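CRISPR-associated endonuclease C2c1 (PDB 5U31) cleaves target DNA bearing a protospacer adjacent motif as an RNA-guided type V CRISPR endonuclease, using a RuvC catalytic pocket. Local coordinates at a contact of chain A with DNA. Residues are numbered along the deposited sequence; one frame, centred on the assembly and turned at random.

A contact of chain A with DNA. Residues 123, 127, 131, 211-214, 216, 219. With nucleotides of chain B.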
ATOM      1  N   ARG A 123       4.904  34.532  -4.708  1.00 27.89           N
ATOM      2  CA  ARG A 123       5.820  35.616  -5.055  1.00 28.29           C
ATOM      3  C   ARG A 123       5.072  36.801  -5.646  1.00 40.15           C
ATOM      4  O   ARG A 123       5.455  37.956  -5.438  1.00 40.64           O
ATOM      5  CB  ARG A 123       6.869  35.138  -6.058  1.00 35.25           C
ATOM      6  CG  ARG A 123       7.962  34.297  -5.484  1.00 28.52           C
ATOM      7  CD  ARG A 123       9.035  35.146  -4.892  1.00 28.83           C
ATOM      8  NE  ARG A 123       9.804  34.380  -3.929  1.00 28.74           N
ATOM      9  CZ  ARG A 123      10.792  34.886  -3.211  1.00 29.02           C
ATOM     10  NH1 ARG A 123      11.122  36.157  -3.372  1.00 29.40           N
ATOM     11  NH2 ARG A 123      11.446  34.125  -2.346  1.00 32.71           N
ATOM     12  N   SER A 127       3.693  40.898  -1.658  1.00 41.77           N
ATOM     13  CA  SER A 127       3.985  42.325  -1.543  1.00 29.16           C
ATOM     14  C   SER A 127       2.801  43.181  -1.972  1.00 29.32           C
ATOM     15  O   SER A 127       2.406  44.073  -1.201  1.00 30.46           O
ATOM     16  CB  SER A 127       5.264  42.662  -2.317  1.00 40.87           C
ATOM     17  OG  SER A 127       6.401  42.602  -1.470  1.00 42.73           O
ATOM     18  N   ASP A 131       2.422  44.983   1.220  1.00 29.59           N
ATOM     19  CA  ASP A 131       3.314  46.133   1.199  1.00 33.92           C
ATOM     20  C   ASP A 131       2.500  47.381   0.884  1.00 37.51           C
ATOM     21  O   ASP A 131       1.810  47.438  -0.139  1.00 38.81           O
ATOM     22  CB  ASP A 131       4.423  45.934   0.166  1.00 44.53           C
ATOM     23  CG  ASP A 131       5.585  46.876   0.362  1.00 55.25           C
ATOM     24  OD1 ASP A 131       6.726  46.384   0.468  1.00 62.01           O
ATOM     25  OD2 ASP A 131       5.361  48.102   0.415  1.00 58.54           O
ATOM     26  N   GLY A 211      12.803  50.724   1.824  1.00 40.47           N
ATOM     27  CA  GLY A 211      12.078  50.104   0.742  1.00 40.81           C
ATOM     28  C   GLY A 211      11.746  48.649   0.956  1.00 41.06           C
ATOM     29  O   GLY A 211      11.443  47.949  -0.015  1.00 36.95           O
ATOM     30  N   GLN A 212      11.804  48.169   2.195  1.00 42.76           N
ATOM     31  CA  GLN A 212      11.468  46.794   2.529  1.00 34.89           C
ATOM     32  C   GLN A 212      10.285  46.765   3.485  1.00 35.28           C
ATOM     33  O   GLN A 212      10.230  47.538   4.446  1.00 31.88           O
ATOM     34  CB  GLN A 212      12.647  46.063   3.173  1.00 39.87           C
ATOM     35  CG  GLN A 212      12.282  44.653   3.624  1.00 47.92           C
ATOM     36  CD  GLN A 212      13.337  44.017   4.495  1.00 41.47           C
ATOM     37  OE1 GLN A 212      14.148  44.704   5.115  1.00 37.49           O
ATOM     38  NE2 GLN A 212      13.331  42.692   4.549  1.00 31.44           N
ATOM     39  N   ALA A 213       9.345  45.862   3.219  1.00 34.65           N
ATOM     40  CA  ALA A 213       8.256  45.589   4.147  1.00 30.70           C
ATOM     41  C   ALA A 213       8.116  44.125   4.506  1.00 30.25           C
ATOM     42  O   ALA A 213       7.524  43.825   5.551  1.00 30.09           O
ATOM     43  CB  ALA A 213       6.920  46.086   3.580  1.00 30.55           C
ATOM     44  N   VAL A 214       8.652  43.209   3.703  1.00 30.08           N
ATOM     45  CA  VAL A 214       8.466  41.774   3.871  1.00 34.65           C
ATOM     46  C   VAL A 214       9.820  41.123   4.120  1.00 29.85           C
ATOM     47  O   VAL A 214      10.807  41.447   3.450  1.00 44.89           O
ATOM     48  CB  VAL A 214       7.782  41.157   2.632  1.00 29.31           C
ATOM     49  CG1 VAL A 214       7.654  39.657   2.781  1.00 30.04           C
ATOM     50  CG2 VAL A 214       6.425  41.785   2.405  1.00 29.19           C
ATOM     51  N   THR A 216      12.118  37.433   4.486  1.00 42.81           N
ATOM     52  CA  THR A 216      12.139  36.114   3.859  1.00 29.41           C
ATOM     53  C   THR A 216      11.313  35.108   4.644  1.00 29.00           C
ATOM     54  O   THR A 216      10.749  34.176   4.059  1.00 39.61           O
ATOM     55  CB  THR A 216      13.576  35.605   3.713  1.00 29.81           C
ATOM     56  OG1 THR A 216      14.147  35.393   5.008  1.00 30.87           O
ATOM     57  CG2 THR A 216      14.421  36.602   2.955  1.00 43.16           C
ATOM     58  N   ARG A 219       7.888  35.268   3.350  1.00 31.61           N
ATOM     59  CA  ARG A 219       7.721  34.698   2.022  1.00 27.90           C
ATOM     60  C   ARG A 219       7.636  33.181   2.080  1.00 34.04           C
ATOM     61  O   ARG A 219       6.917  32.571   1.280  1.00 27.39           O
ATOM     62  CB  ARG A 219       8.859  35.159   1.115  1.00 28.24           C
ATOM     63  CG  ARG A 219       8.804  36.652   0.844  1.00 28.52           C
ATOM     64  CD  ARG A 219       9.366  37.007  -0.515  1.00 28.80           C
ATOM     65  NE  ARG A 219       8.677  38.152  -1.104  1.00 28.92           N
ATOM     66  CZ  ARG A 219       8.930  39.417  -0.789  1.00 41.65           C
ATOM     67  NH1 ARG A 219       9.857  39.703   0.115  1.00 69.19           N
ATOM     68  NH2 ARG A 219       8.261  40.397  -1.375  1.00 29.39           N
TER
ATOM     69  P    DG B   4      16.713  41.210   2.923  1.00 32.43           P
ATOM     70  OP1  DG B   4      16.730  42.027   4.158  1.00 32.70           O
ATOM     71  OP2  DG B   4      16.478  39.747   2.979  1.00 31.94           O
ATOM     72  O5'  DG B   4      15.628  41.848   1.935  1.00 36.35           O
ATOM     73  C5'  DG B   4      15.529  43.251   1.808  1.00 32.48           C
ATOM     74  C4'  DG B   4      14.601  43.634   0.671  1.00 32.24           C
ATOM     75  O4'  DG B   4      15.255  43.422  -0.604  1.00 43.63           O
ATOM     76  C3'  DG B   4      13.286  42.867   0.613  1.00 31.49           C
ATOM     77  O3'  DG B   4      12.221  43.791   0.440  1.00 37.48           O
ATOM     78  C2'  DG B   4      13.459  41.951  -0.602  1.00 31.37           C
ATOM     79  C1'  DG B   4      14.377  42.763  -1.487  1.00 32.08           C
ATOM     80  N9   DG B   4      15.190  41.946  -2.368  1.00 32.26           N
ATOM     81  C8   DG B   4      15.706  40.714  -2.086  1.00 32.10           C
ATOM     82  N7   DG B   4      16.433  40.222  -3.046  1.00 32.42           N
ATOM     83  C5   DG B   4      16.402  41.195  -4.029  1.00 32.83           C
ATOM     84  C6   DG B   4      17.014  41.217  -5.305  1.00 45.53           C
ATOM     85  O6   DG B   4      17.730  40.343  -5.829  1.00 33.58           O
ATOM     86  N1   DG B   4      16.731  42.401  -5.990  1.00 33.73           N
ATOM     87  C2   DG B   4      15.956  43.428  -5.496  1.00 33.58           C
ATOM     88  N2   DG B   4      15.791  44.487  -6.298  1.00 34.03           N
ATOM     89  N3   DG B   4      15.379  43.415  -4.300  1.00 33.09           N
ATOM     90  C4   DG B   4      15.643  42.270  -3.626  1.00 32.74           C
ATOM     91  P    DG B   5      10.725  43.293   0.150  1.00 30.75           P
ATOM     92  OP1  DG B   5       9.806  44.098   0.987  1.00 35.15           O
ATOM     93  OP2  DG B   5      10.660  41.817   0.187  1.00 30.66           O
ATOM     94  O5'  DG B   5      10.483  43.724  -1.356  1.00 35.03           O
ATOM     95  C5'  DG B   5      10.400  45.077  -1.685  1.00 31.36           C
ATOM     96  C4'  DG B   5      10.265  45.232  -3.176  1.00 31.57           C
ATOM     97  O4'  DG B   5      11.317  44.481  -3.831  1.00 31.76           O
ATOM     98  C3'  DG B   5       8.957  44.723  -3.759  1.00 31.12           C
ATOM     99  O3'  DG B   5       8.551  45.607  -4.770  1.00 31.49           O
ATOM    100  C2'  DG B   5       9.336  43.351  -4.319  1.00 30.89           C
ATOM    101  C1'  DG B   5      10.765  43.592  -4.771  1.00 31.47           C
ATOM    102  N9   DG B   5      11.597  42.390  -4.789  1.00 31.38           N
ATOM    103  C8   DG B   5      11.687  41.431  -3.812  1.00 31.15           C
ATOM    104  N7   DG B   5      12.525  40.474  -4.101  1.00 32.92           N
ATOM    105  C5   DG B   5      13.031  40.826  -5.342  1.00 31.54           C
ATOM    106  C6   DG B   5      13.982  40.167  -6.156  1.00 31.89           C
ATOM    107  O6   DG B   5      14.590  39.106  -5.931  1.00 33.05           O
ATOM    108  N1   DG B   5      14.211  40.861  -7.340  1.00 32.46           N
ATOM    109  C2   DG B   5      13.603  42.039  -7.691  1.00 32.65           C
ATOM    110  N2   DG B   5      13.955  42.557  -8.876  1.00 33.28           N
ATOM    111  N3   DG B   5      12.711  42.664  -6.937  1.00 32.31           N
ATOM    112  C4   DG B   5      12.474  42.001  -5.781  1.00 31.76           C
ATOM    113  P    DT B   6       7.186  45.380  -5.580  1.00 42.50           P
ATOM    114  OP1  DT B   6       6.847  46.730  -6.082  1.00 43.85           O
ATOM    115  OP2  DT B   6       6.223  44.577  -4.780  1.00 30.63           O
ATOM    116  O5'  DT B   6       7.618  44.472  -6.823  1.00 31.33           O
ATOM    117  C5'  DT B   6       8.457  44.994  -7.821  1.00 31.95           C
ATOM    118  C4'  DT B   6       8.860  43.904  -8.788  1.00 31.97           C
ATOM    119  O4'  DT B   6       9.736  42.975  -8.136  1.00 31.74           O
ATOM    120  C3'  DT B   6       7.713  43.043  -9.290  1.00 31.56           C
ATOM    121  O3'  DT B   6       7.214  43.559 -10.503  1.00 31.99           O
ATOM    122  C2'  DT B   6       8.351  41.656  -9.490  1.00 34.55           C
ATOM    123  C1'  DT B   6       9.763  41.819  -8.925  1.00 31.61           C
ATOM    124  N1   DT B   6      10.209  40.670  -8.104  1.00 31.18           N
ATOM    125  C2   DT B   6      11.224  39.879  -8.576  1.00 31.40           C
ATOM    126  O2   DT B   6      11.788  40.087  -9.635  1.00 37.39           O
ATOM    127  N3   DT B   6      11.565  38.833  -7.762  1.00 31.02           N
ATOM    128  C4   DT B   6      11.001  38.505  -6.547  1.00 30.47           C
ATOM    129  O4   DT B   6      11.382  37.543  -5.888  1.00 30.22           O
ATOM    130  C5   DT B   6       9.929  39.374  -6.109  1.00 30.28           C
ATOM    131  C7   DT B   6       9.233  39.117  -4.807  1.00 29.77           C
ATOM    132  C6   DT B   6       9.590  40.405  -6.899  1.00 30.63           C
TER
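Arg219 and Arg123 both start with CG anti to the carbonyl carbon (chi1 -67° and -76°), but Arg219 bends at chi3 and Arg123 already at chi2, so the two side chains converge on one DNA strand, Arg219 at the DG5 phosphate and Arg123 at the major-groove edge of DT6. Arg219 turns its NH1 end toward the non-bridging OP2 of DG5 and forms a salt bridge there; the modelled separation is too short to be read literally. Its CZ also lies 4.0 Å from C7, the 5-methyl of DT6, so the same flat group spans a phosphate and a base. One face of this guanidinium carries Val214 CG1, 3.4 Å above the plane toward its rim, while Arg219 CD sits in the same manner over a face of the Arg123 guanidinium. Arg123 reaches the Hoogsteen edge of paired DT6, where NH1 makes a weak, bent hydrogen bond to the base carbonyl O4 (2.9 Å), and its CD packs against the methyl C7.

The other non-bridging oxygen of DG5, OP1, is gripped by two consecutive backbone amides: Ala213 N at 2.9 Å and Val214 N at 3.1 Å, both nearly straight. Main-chain donors and an arginine thus hold the two oxygens of one phosphate, a grip that does not itself read the base. Gln212, CG anti to the backbone N (chi1 176°) and extended beyond CG, runs alongside the DG4 sugar, CD 3.6 Å from C5'. The main chain comes round so that NE2 donates to Val214 O (3.0 Å), from above the carbonyl plane, a bond that may steady the phosphate-binding loop. Ser127 adds packing, its CB near OP2 of DT6.

The site belongs to the REC1 domain: helix 118-130, which contains the PAM-binding segment 119-123, supplies Arg123 and, further along, Ser127, the loop 211-214 supplies the amides, and long helix 216-257 supplies Arg219. The centre of the site lies about 55 Å from Ala571, an engineered RuvC active-site position.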